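Local coordinates for protein isatin hydrolase (Ralstonia solanacearum, PDB 5NMP) that hydrolyses the cyclic amide bond of isatin to give isatinate, using a bound manganese ion, at residues 36-41 with 48-53; 74-79 with 84-89; 184-189 with 222-227. All coordinates share one frame; numbering follows the deposited sequence.

Interaction 1: residues 36-41 with 48-53; sequences FPTLQL and VQPFKI
The long loop from strand 24-27 to strand 52-60 folds back on itself here, bringing Thr38 against Pro50 and Leu39 against Val48. Both limbs are irregular where they meet. Thr38 points at the other limb. Its OG1 lies beside Pro50 CB, 3.2 Å away. The methyl CG2 is anti to the backbone N, with OG1 turned beside that nitrogen (chi1 -57°). CG2 is thereby laid across the 48-50 backbone, 3.8 Å from Pro50 CA and close to Val48 O. The loop lies beside the metal pocket of this cyclase-family enzyme. The side chain of Val48 is about 5 Å from that of His76, a manganese ligand. The side chain of Leu39 packs on Ile199 and is about 4 Å from a bound succinic acid, probably taken up from the crystallisation liquor. Leu39 meets the other limb with its backbone and CB. Val48 turns CG1 to it, 3.5 Å from Leu39 O and 4.3 Å from Leu39 CB. No direct hydrogen bond joins the limbs. A single water does so instead: it donates to Leu39 O at 2.6 Å and accepts from Val48 N at 3.0 Å. The water links the limbs where neither is in a strand. One residue further on, Gln49 N is hydrogen-bonded to Asn70 OD1 of the second subunit, and Val48 packs on the same Asn70.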
loop_
_atom_site.group_PDB
_atom_site.type_symbol
_atom_site.label_atom_id
_atom_site.label_comp_id
_atom_site.label_asym_id
_atom_site.label_seq_id
_atom_site.Cartn_x
_atom_site.Cartn_y
_atom_site.Cartn_z
ATOM N N PHE A 36 -12.913 -5.248 -13.654
ATOM C CA PHE A 36 -11.974 -6.274 -13.216
ATOM C C PHE A 36 -12.713 -7.530 -12.766
ATOM O O PHE A 36 -13.702 -7.436 -12.039
ATOM C CB PHE A 36 -11.086 -5.766 -12.083
ATOM C CG PHE A 36 -9.919 -6.662 -11.801
ATOM C CD1 PHE A 36 -10.045 -7.737 -10.934
ATOM C CD2 PHE A 36 -8.704 -6.457 -12.434
ATOM C CE1 PHE A 36 -8.981 -8.578 -10.691
ATOM C CE2 PHE A 36 -7.634 -7.292 -12.191
ATOM C CZ PHE A 36 -7.772 -8.354 -11.317
ATOM N N PRO A 37 -12.225 -8.709 -13.191
ATOM C CA PRO A 37 -12.861 -9.998 -12.888
ATOM C C PRO A 37 -13.158 -10.195 -11.403
ATOM O O PRO A 37 -12.298 -9.954 -10.555
ATOM C CB PRO A 37 -11.828 -11.018 -13.373
ATOM C CG PRO A 37 -11.095 -10.318 -14.448
ATOM C CD PRO A 37 -11.022 -8.880 -14.028
ATOM N N THR A 38 -14.378 -10.624 -11.105
ATOM C CA THR A 38 -14.789 -10.864 -9.729
ATOM C C THR A 38 -14.961 -12.358 -9.481
ATOM O O THR A 38 -15.653 -13.048 -10.230
ATOM C CB THR A 38 -16.100 -10.129 -9.394
ATOM O OG1 THR A 38 -15.937 -8.727 -9.639
ATOM C CG2 THR A 38 -16.472 -10.339 -7.935
ATOM N N LEU A 39 -14.318 -12.847 -8.429
ATOM C CA LEU A 39 -14.383 -14.257 -8.068
ATOM C C LEU A 39 -15.792 -14.677 -7.662
ATOM O O LEU A 39 -16.439 -14.010 -6.853
ATOM C CB LEU A 39 -13.406 -14.551 -6.931
ATOM C CG LEU A 39 -13.503 -15.939 -6.309
ATOM C CD1 LEU A 39 -13.109 -17.007 -7.316
ATOM C CD2 LEU A 39 -12.637 -16.010 -5.064
ATOM N N GLN A 40 -16.267 -15.783 -8.226
ATOM C CA GLN A 40 -17.565 -16.323 -7.838
ATOM C C GLN A 40 -17.451 -17.764 -7.352
ATOM O O GLN A 40 -16.892 -18.624 -8.037
ATOM C CB GLN A 40 -18.560 -16.230 -8.998
ATOM C CG GLN A 40 -18.981 -14.807 -9.329
ATOM C CD GLN A 40 -20.209 -14.744 -10.219
ATOM O OE1 GLN A 40 -20.697 -15.768 -10.700
ATOM N NE2 GLN A 40 -20.718 -13.537 -10.438
ATOM N N LEU A 41 -17.979 -18.006 -6.155
ATOM C CA LEU A 41 -18.004 -19.333 -5.551
ATOM C C LEU A 41 -19.359 -19.982 -5.800
ATOM O O LEU A 41 -20.305 -19.292 -6.186
ATOM C CB LEU A 41 -17.729 -19.239 -4.047
ATOM C CG LEU A 41 -16.484 -18.479 -3.602
ATOM C CD1 LEU A 41 -16.333 -18.583 -2.096
ATOM C CD2 LEU A 41 -15.253 -19.011 -4.309
ATOM N N VAL A 48 -17.958 -12.536 -2.520
ATOM C CA VAL A 48 -17.258 -11.260 -2.432
ATOM C C VAL A 48 -17.910 -10.238 -3.369
ATOM O O VAL A 48 -18.358 -10.581 -4.463
ATOM C CB VAL A 48 -15.753 -11.410 -2.773
ATOM C CG1 VAL A 48 -15.567 -12.014 -4.155
ATOM C CG2 VAL A 48 -15.035 -10.070 -2.670
ATOM N N GLN A 49 -17.995 -8.992 -2.919
ATOM C CA GLN A 49 -18.513 -7.918 -3.755
ATOM C C GLN A 49 -17.516 -7.565 -4.845
ATOM O O GLN A 49 -16.306 -7.618 -4.622
ATOM C CB GLN A 49 -18.824 -6.676 -2.919
ATOM C CG GLN A 49 -20.173 -6.703 -2.232
ATOM C CD GLN A 49 -20.448 -5.437 -1.441
ATOM O OE1 GLN A 49 -19.541 -4.643 -1.184
ATOM N NE2 GLN A 49 -21.705 -5.241 -1.053
ATOM N N PRO A 50 -18.021 -7.213 -6.035
ATOM C CA PRO A 50 -17.164 -6.655 -7.085
ATOM C C PRO A 50 -16.739 -5.234 -6.724
ATOM O O PRO A 50 -17.279 -4.662 -5.776
ATOM C CB PRO A 50 -18.064 -6.676 -8.321
ATOM C CG PRO A 50 -19.446 -6.600 -7.771
ATOM C CD PRO A 50 -19.418 -7.359 -6.478
ATOM N N PHE A 51 -15.786 -4.673 -7.458
ATOM C CA PHE A 51 -15.343 -3.310 -7.196
ATOM C C PHE A 51 -16.350 -2.302 -7.747
ATOM O O PHE A 51 -16.628 -2.285 -8.944
ATOM C CB PHE A 51 -13.959 -3.067 -7.801
ATOM C CG PHE A 51 -13.384 -1.716 -7.478
ATOM C CD1 PHE A 51 -13.503 -0.662 -8.370
ATOM C CD2 PHE A 51 -12.727 -1.499 -6.276
ATOM C CE1 PHE A 51 -12.976 0.583 -8.069
ATOM C CE2 PHE A 51 -12.197 -0.256 -5.969
ATOM C CZ PHE A 51 -12.322 0.784 -6.866
ATOM N N LYS A 52 -16.900 -1.470 -6.867
ATOM C CA LYS A 52 -17.819 -0.412 -7.284
ATOM C C LYS A 52 -17.291 0.952 -6.866
ATOM O O LYS A 52 -16.789 1.120 -5.754
ATOM C CB LYS A 52 -19.216 -0.625 -6.693
ATOM C CG LYS A 52 -19.915 -1.899 -7.137
ATOM C CD LYS A 52 -21.389 -1.862 -6.760
ATOM C CE LYS A 52 -22.071 -3.202 -7.000
ATOM N NZ LYS A 52 -21.642 -4.235 -6.013
ATOM N N ILE A 53 -17.407 1.930 -7.756
ATOM C CA ILE A 53 -16.928 3.272 -7.459
ATOM C C ILE A 53 -17.961 4.322 -7.864
ATOM O O ILE A 53 -18.542 4.262 -8.948
ATOM C CB ILE A 53 -15.571 3.549 -8.154
ATOM C CG1 ILE A 53 -14.979 4.879 -7.688
ATOM C CG2 ILE A 53 -15.698 3.493 -9.675
ATOM C CD1 ILE A 53 -13.563 5.110 -8.167
HETATM O O HOH W 1 -17.466 -14.677 -4.537
#

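Interaction 2: residues 74-79 with 84-89; sequences GEHTGT and PAHWIT. With MN (manganese (II) ion), chain K.
His76 meets His86 from a segment that starts at Gly74, the last residue of strand 66-74. Gly74 N donates to Thr77 OG1 at 2.8 Å and closes a tight bend. Glu75 reaches from this bend to Ser254 and to Asn69 of the second subunit. His76 then points at the second segment. Its ND1 binds manganese at 2.1 Å, and His80 and Asp82 are further ligands. With CG beside its own backbone N (chi1 -62°), the His76 ring extends toward His86, which comes from the opposite direction. His76 CE1 sits over the centre of the His86 ring, 3.2 Å above its plane. The two planes are inclined at 33°. His76 NE2 and His86 ND1 are 3.3 Å apart, but the angle is poor for a hydrogen bond. Each nitrogen has its own partner: NE2 has Ser254 OG, and ND1 has Tyr67 O of the second subunit. Gly78 follows with a positive phi, which by itself favours glycine, and its O is hydrogen-bonded to ND1 of the ligand His80. His76 to His86 spans the HxGTHxDxPxH signature of the cyclase family. Strand 80-82 lies between the two segments, in the large mixed sheet. Past His86, Trp87 packs on helix 214-221, while at Gly74 the antiparallel ladder continues into a strand of the second subunit.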
loop_
_atom_site.group_PDB
_atom_site.type_symbol
_atom_site.label_atom_id
_atom_site.label_comp_id
_atom_site.label_asym_id
_atom_site.label_seq_id
_atom_site.Cartn_x
_atom_site.Cartn_y
_atom_site.Cartn_z
ATOM N N GLY A 74 -14.066 -6.043 -1.877
ATOM C CA GLY A 74 -13.748 -7.035 -0.870
ATOM C C GLY A 74 -12.282 -6.978 -0.508
ATOM O O GLY A 74 -11.482 -6.382 -1.229
ATOM N N GLU A 75 -11.929 -7.586 0.619
ATOM C CA GLU A 75 -10.532 -7.720 1.007
ATOM C C GLU A 75 -9.746 -8.434 -0.087
ATOM O O GLU A 75 -8.577 -8.146 -0.313
ATOM C CB GLU A 75 -10.406 -8.489 2.324
ATOM C CG GLU A 75 -11.026 -7.799 3.523
ATOM C CD GLU A 75 -11.036 -8.681 4.761
ATOM O OE1 GLU A 75 -11.096 -9.918 4.611
ATOM O OE2 GLU A 75 -10.981 -8.138 5.884
ATOM N N HIS A 76 -10.403 -9.367 -0.767
ATOM C CA HIS A 76 -9.755 -10.164 -1.798
ATOM C C HIS A 76 -10.209 -9.739 -3.192
ATOM O O HIS A 76 -10.768 -10.531 -3.954
ATOM C CB HIS A 76 -10.029 -11.648 -1.554
ATOM C CG HIS A 76 -9.488 -12.144 -0.250
ATOM N ND1 HIS A 76 -8.354 -12.922 -0.160
ATOM C CD2 HIS A 76 -9.913 -11.952 1.022
ATOM C CE1 HIS A 76 -8.110 -13.199 1.109
ATOM N NE2 HIS A 76 -9.042 -12.621 1.846
ATOM N N THR A 77 -9.949 -8.474 -3.507
ATOM C CA THR A 77 -10.324 -7.877 -4.779
ATOM C C THR A 77 -9.076 -7.442 -5.537
ATOM O O THR A 77 -8.221 -6.755 -4.982
ATOM C CB THR A 77 -11.255 -6.660 -4.572
ATOM O OG1 THR A 77 -12.481 -7.088 -3.964
ATOM C CG2 THR A 77 -11.556 -5.970 -5.897
ATOM N N GLY A 78 -8.969 -7.850 -6.799
ATOM C CA GLY A 78 -7.848 -7.461 -7.638
ATOM C C GLY A 78 -6.498 -7.906 -7.111
ATOM O O GLY A 78 -6.378 -8.957 -6.479
ATOM N N THR A 79 -5.473 -7.107 -7.385
ATOM C CA THR A 79 -4.155 -7.352 -6.814
ATOM C C THR A 79 -4.235 -7.226 -5.300
ATOM O O THR A 79 -4.329 -6.117 -4.772
ATOM C CB THR A 79 -3.109 -6.362 -7.352
ATOM O OG1 THR A 79 -3.115 -6.383 -8.782
ATOM C CG2 THR A 79 -1.723 -6.722 -6.853
ATOM N N PRO A 84 -2.558 -14.911 6.969
ATOM C CA PRO A 84 -2.788 -16.273 7.473
ATOM C C PRO A 84 -4.176 -16.497 8.083
ATOM O O PRO A 84 -4.678 -17.618 8.061
ATOM C CB PRO A 84 -1.702 -16.435 8.542
ATOM C CG PRO A 84 -0.613 -15.522 8.098
ATOM C CD PRO A 84 -1.313 -14.330 7.508
ATOM N N ALA A 85 -4.787 -15.445 8.613
ATOM C CA ALA A 85 -6.105 -15.557 9.233
ATOM C C ALA A 85 -7.180 -15.913 8.211
ATOM O O ALA A 85 -8.271 -16.352 8.574
ATOM C CB ALA A 85 -6.464 -14.260 9.941
ATOM N N HIS A 86 -6.863 -15.716 6.934
ATOM C CA HIS A 86 -7.799 -15.978 5.847
ATOM C C HIS A 86 -8.222 -17.444 5.804
ATOM O O HIS A 86 -9.327 -17.765 5.368
ATOM C CB HIS A 86 -7.173 -15.563 4.513
ATOM C CG HIS A 86 -8.016 -15.874 3.317
ATOM N ND1 HIS A 86 -9.363 -15.588 3.259
ATOM C CD2 HIS A 86 -7.698 -16.431 2.124
ATOM C CE1 HIS A 86 -9.840 -15.963 2.084
ATOM N NE2 HIS A 86 -8.850 -16.479 1.377
ATOM N N TRP A 87 -7.343 -18.328 6.269
ATOM C CA TRP A 87 -7.622 -19.760 6.243
ATOM C C TRP A 87 -7.709 -20.350 7.646
ATOM O O TRP A 87 -7.067 -19.864 8.577
ATOM C CB TRP A 87 -6.555 -20.498 5.435
ATOM C CG TRP A 87 -7.087 -21.712 4.747
ATOM C CD1 TRP A 87 -6.959 -23.008 5.151
ATOM C CD2 TRP A 87 -7.848 -21.741 3.536
ATOM N NE1 TRP A 87 -7.587 -23.843 4.261
ATOM C CE2 TRP A 87 -8.143 -23.090 3.260
ATOM C CE3 TRP A 87 -8.308 -20.758 2.655
ATOM C CZ2 TRP A 87 -8.874 -23.481 2.141
ATOM C CZ3 TRP A 87 -9.034 -21.147 1.546
ATOM C CH2 TRP A 87 -9.311 -22.496 1.298
ATOM N N ILE A 88 -8.493 -21.416 7.780
ATOM C CA ILE A 88 -8.798 -22.005 9.081
ATOM C C ILE A 88 -7.558 -22.551 9.800
ATOM O O ILE A 88 -7.541 -22.652 11.027
ATOM C CB ILE A 88 -9.857 -23.134 8.934
ATOM C CG1 ILE A 88 -10.508 -23.454 10.281
ATOM C CG2 ILE A 88 -9.257 -24.374 8.288
ATOM C CD1 ILE A 88 -11.700 -24.371 10.169
ATOM N N THR A 89 -6.514 -22.880 9.045
ATOM C CA THR A 89 -5.301 -23.431 9.640
ATOM C C THR A 89 -4.371 -22.336 10.175
ATOM O O THR A 89 -3.391 -22.623 10.863
ATOM C CB THR A 89 -4.528 -24.307 8.633
ATOM O OG1 THR A 89 -4.221 -23.542 7.463
ATOM C CG2 THR A 89 -5.353 -25.512 8.231
HETATM MN MN MN K . -7.186 -13.890 -1.617
#

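Interaction 3: residues 184-189 with 222-227; sequences WLIGER and ANRYGL
Ile186 lays its CG2 methyl over one face of the Arg224 guanidinium, 3.7 Å above the plane and offset toward the rim. The nearest guanidinium atom is Arg224 NH2, 3.8 Å from Ile186 CG2. The same methyl touches Ala222 CB at 4.0 Å. One branch thus serves both contacts. With CG1 next to the backbone N (chi1 -64°), CG2 is the branch left facing 222-224. Arg224 NH2 also comes within 3.6 Å of Ile186 O, without a hydrogen bond. Two hydrogen bonds hold the guanidinium, one from its own segment and one from Val191, just past 184-189. Arg224 NH1 donates to Ala222 O at 2.7 Å, with an N-H...O angle of 139°. That oxygen lies at the guanidinium edge, close to its plane. Arg224 NE is hydrogen-bonded to Val191 O. The arginine chain bends at chi2 and chi3, which brings NH1 to the carbonyl of Ala222. Asn223, with positive phi, is the C-prime residue of a Schellman motif that ends helix 214-221, and Arg224 N closes it on Met219 O. The contact joins the last turn of helix 179-187 to this helix end. Ile186 also packs on Leu218 and Met219 of helix 214-221, and Trp184 lies on helix 129-139. Beyond Arg224 the chain enters strand 225-228, between strands 193-195 and 80-82 of the mixed sheet.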
loop_
_atom_site.group_PDB
_atom_site.type_symbol
_atom_site.label_atom_id
_atom_site.label_comp_id
_atom_site.label_asym_id
_atom_site.label_seq_id
_atom_site.Cartn_x
_atom_site.Cartn_y
_atom_site.Cartn_z
ATOM N N TRP A 184 7.699 -28.579 -0.095
ATOM C CA TRP A 184 9.126 -28.371 -0.329
ATOM C C TRP A 184 9.519 -26.908 -0.128
ATOM O O TRP A 184 10.515 -26.611 0.532
ATOM C CB TRP A 184 9.500 -28.835 -1.741
ATOM C CG TRP A 184 10.967 -28.803 -2.042
ATOM C CD1 TRP A 184 11.897 -29.731 -1.679
ATOM C CD2 TRP A 184 11.668 -27.804 -2.792
ATOM N NE1 TRP A 184 13.137 -29.369 -2.147
ATOM C CE2 TRP A 184 13.025 -28.190 -2.833
ATOM C CE3 TRP A 184 11.284 -26.619 -3.426
ATOM C CZ2 TRP A 184 13.997 -27.433 -3.483
ATOM C CZ3 TRP A 184 12.251 -25.869 -4.073
ATOM C CH2 TRP A 184 13.593 -26.279 -4.096
ATOM N N LEU A 185 8.730 -26.000 -0.696
ATOM C CA LEU A 185 8.983 -24.568 -0.563
ATOM C C LEU A 185 8.977 -24.115 0.895
ATOM O O LEU A 185 9.790 -23.282 1.298
ATOM C CB LEU A 185 7.949 -23.765 -1.357
ATOM C CG LEU A 185 8.128 -23.745 -2.874
ATOM C CD1 LEU A 185 7.064 -22.882 -3.524
ATOM C CD2 LEU A 185 9.519 -23.245 -3.239
ATOM N N ILE A 186 8.060 -24.663 1.684
ATOM C CA ILE A 186 7.958 -24.290 3.088
ATOM C C ILE A 186 9.033 -24.970 3.930
ATOM O O ILE A 186 9.774 -24.310 4.657
ATOM C CB ILE A 186 6.575 -24.639 3.661
ATOM C CG1 ILE A 186 5.490 -23.829 2.953
ATOM C CG2 ILE A 186 6.535 -24.376 5.157
ATOM C CD1 ILE A 186 4.078 -24.218 3.352
ATOM N N GLY A 187 9.121 -26.292 3.815
ATOM C CA GLY A 187 9.986 -27.088 4.669
ATOM C C GLY A 187 11.460 -27.121 4.312
ATOM O O GLY A 187 12.312 -27.185 5.198
ATOM N N GLU A 188 11.775 -27.082 3.023
ATOM C CA GLU A 188 13.165 -27.195 2.590
ATOM C C GLU A 188 13.787 -25.855 2.192
ATOM O O GLU A 188 15.007 -25.751 2.069
ATOM C CB GLU A 188 13.274 -28.181 1.425
ATOM C CG GLU A 188 13.015 -29.625 1.815
ATOM C CD GLU A 188 14.039 -30.152 2.803
ATOM O OE1 GLU A 188 15.252 -30.033 2.526
ATOM O OE2 GLU A 188 13.632 -30.681 3.859
ATOM N N ARG A 189 12.958 -24.832 1.999
ATOM C CA ARG A 189 13.461 -23.545 1.526
ATOM C C ARG A 189 13.020 -22.361 2.383
ATOM O O ARG A 189 13.579 -21.267 2.261
ATOM C CB ARG A 189 13.036 -23.322 0.075
ATOM C CG ARG A 189 13.750 -24.230 -0.912
ATOM C CD ARG A 189 15.252 -24.021 -0.847
ATOM N NE ARG A 189 15.968 -24.841 -1.819
ATOM C CZ ARG A 189 16.527 -26.015 -1.542
ATOM N NH1 ARG A 189 16.457 -26.514 -0.317
ATOM N NH2 ARG A 189 17.161 -26.688 -2.491
ATOM N N ALA A 222 1.346 -22.387 8.011
ATOM C CA ALA A 222 2.712 -22.208 8.482
ATOM C C ALA A 222 3.017 -20.727 8.657
ATOM O O ALA A 222 4.175 -20.311 8.604
ATOM C CB ALA A 222 3.700 -22.848 7.519
ATOM N N ASN A 223 1.962 -19.939 8.845
ATOM C CA ASN A 223 2.080 -18.506 9.106
ATOM C C ASN A 223 2.762 -17.740 7.963
ATOM O O ASN A 223 3.494 -16.781 8.203
ATOM C CB ASN A 223 2.830 -18.279 10.427
ATOM C CG ASN A 223 2.489 -16.951 11.081
ATOM O OD1 ASN A 223 1.534 -16.278 10.693
ATOM N ND2 ASN A 223 3.267 -16.573 12.088
ATOM N N ARG A 224 2.511 -18.170 6.724
ATOM C CA ARG A 224 3.046 -17.501 5.532
ATOM C C ARG A 224 1.960 -16.708 4.808
ATOM O O ARG A 224 0.797 -16.724 5.211
ATOM C CB ARG A 224 3.662 -18.507 4.558
ATOM C CG ARG A 224 4.627 -19.499 5.165
ATOM C CD ARG A 224 5.870 -18.815 5.678
ATOM N NE ARG A 224 7.043 -19.677 5.569
ATOM C CZ ARG A 224 7.382 -20.595 6.467
ATOM N NH1 ARG A 224 6.636 -20.776 7.546
ATOM N NH2 ARG A 224 8.469 -21.330 6.284
ATOM N N TYR A 225 2.339 -16.046 3.716
ATOM C CA TYR A 225 1.443 -15.107 3.040
ATOM C C TYR A 225 1.269 -15.401 1.549
ATOM O O TYR A 225 2.010 -16.199 0.971
ATOM C CB TYR A 225 1.959 -13.675 3.225
ATOM C CG TYR A 225 2.478 -13.398 4.619
ATOM C CD1 TYR A 225 1.604 -13.223 5.685
ATOM C CD2 TYR A 225 3.842 -13.318 4.870
ATOM C CE1 TYR A 225 2.073 -12.975 6.959
ATOM C CE2 TYR A 225 4.320 -13.070 6.141
ATOM C CZ TYR A 225 3.431 -12.898 7.182
ATOM O OH TYR A 225 3.903 -12.652 8.451
ATOM N N GLY A 226 0.288 -14.747 0.931
ATOM C CA GLY A 226 0.033 -14.913 -0.489
ATOM C C GLY A 226 -0.213 -13.611 -1.233
ATOM O O GLY A 226 -0.681 -12.627 -0.654
ATOM N N LEU A 227 0.114 -13.604 -2.523
ATOM C CA LEU A 227 -0.171 -12.473 -3.399
ATOM C C LEU A 227 -0.913 -12.955 -4.638
ATOM O O LEU A 227 -0.597 -14.010 -5.188
ATOM C CB LEU A 227 1.115 -11.748 -3.797
ATOM C CG LEU A 227 1.758 -10.869 -2.723
ATOM C CD1 LEU A 227 3.099 -10.335 -3.195
ATOM C CD2 LEU A 227 0.829 -9.725 -2.342
#

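Interaction 2 is the buried contact; interactions 1 and 3 lie nearer the surface, on opposite sides of the chain's centre. Interaction 2 is made by two histidine rings at the manganese site. Interaction 1 is loop against loop, with aliphatic packing and a bridging water. Interaction 3 joins two helix ends through a methyl group and a guanidinium face. Interactions 1 and 2 touch, for instance where Phe36 meets Gly78 and Val48 meets Gly74, and both reach the second subunit. Interactions 2 and 3 touch through Pro84, which packs on Asn223 and Tyr225. Interaction 3 has no contact with the other subunit.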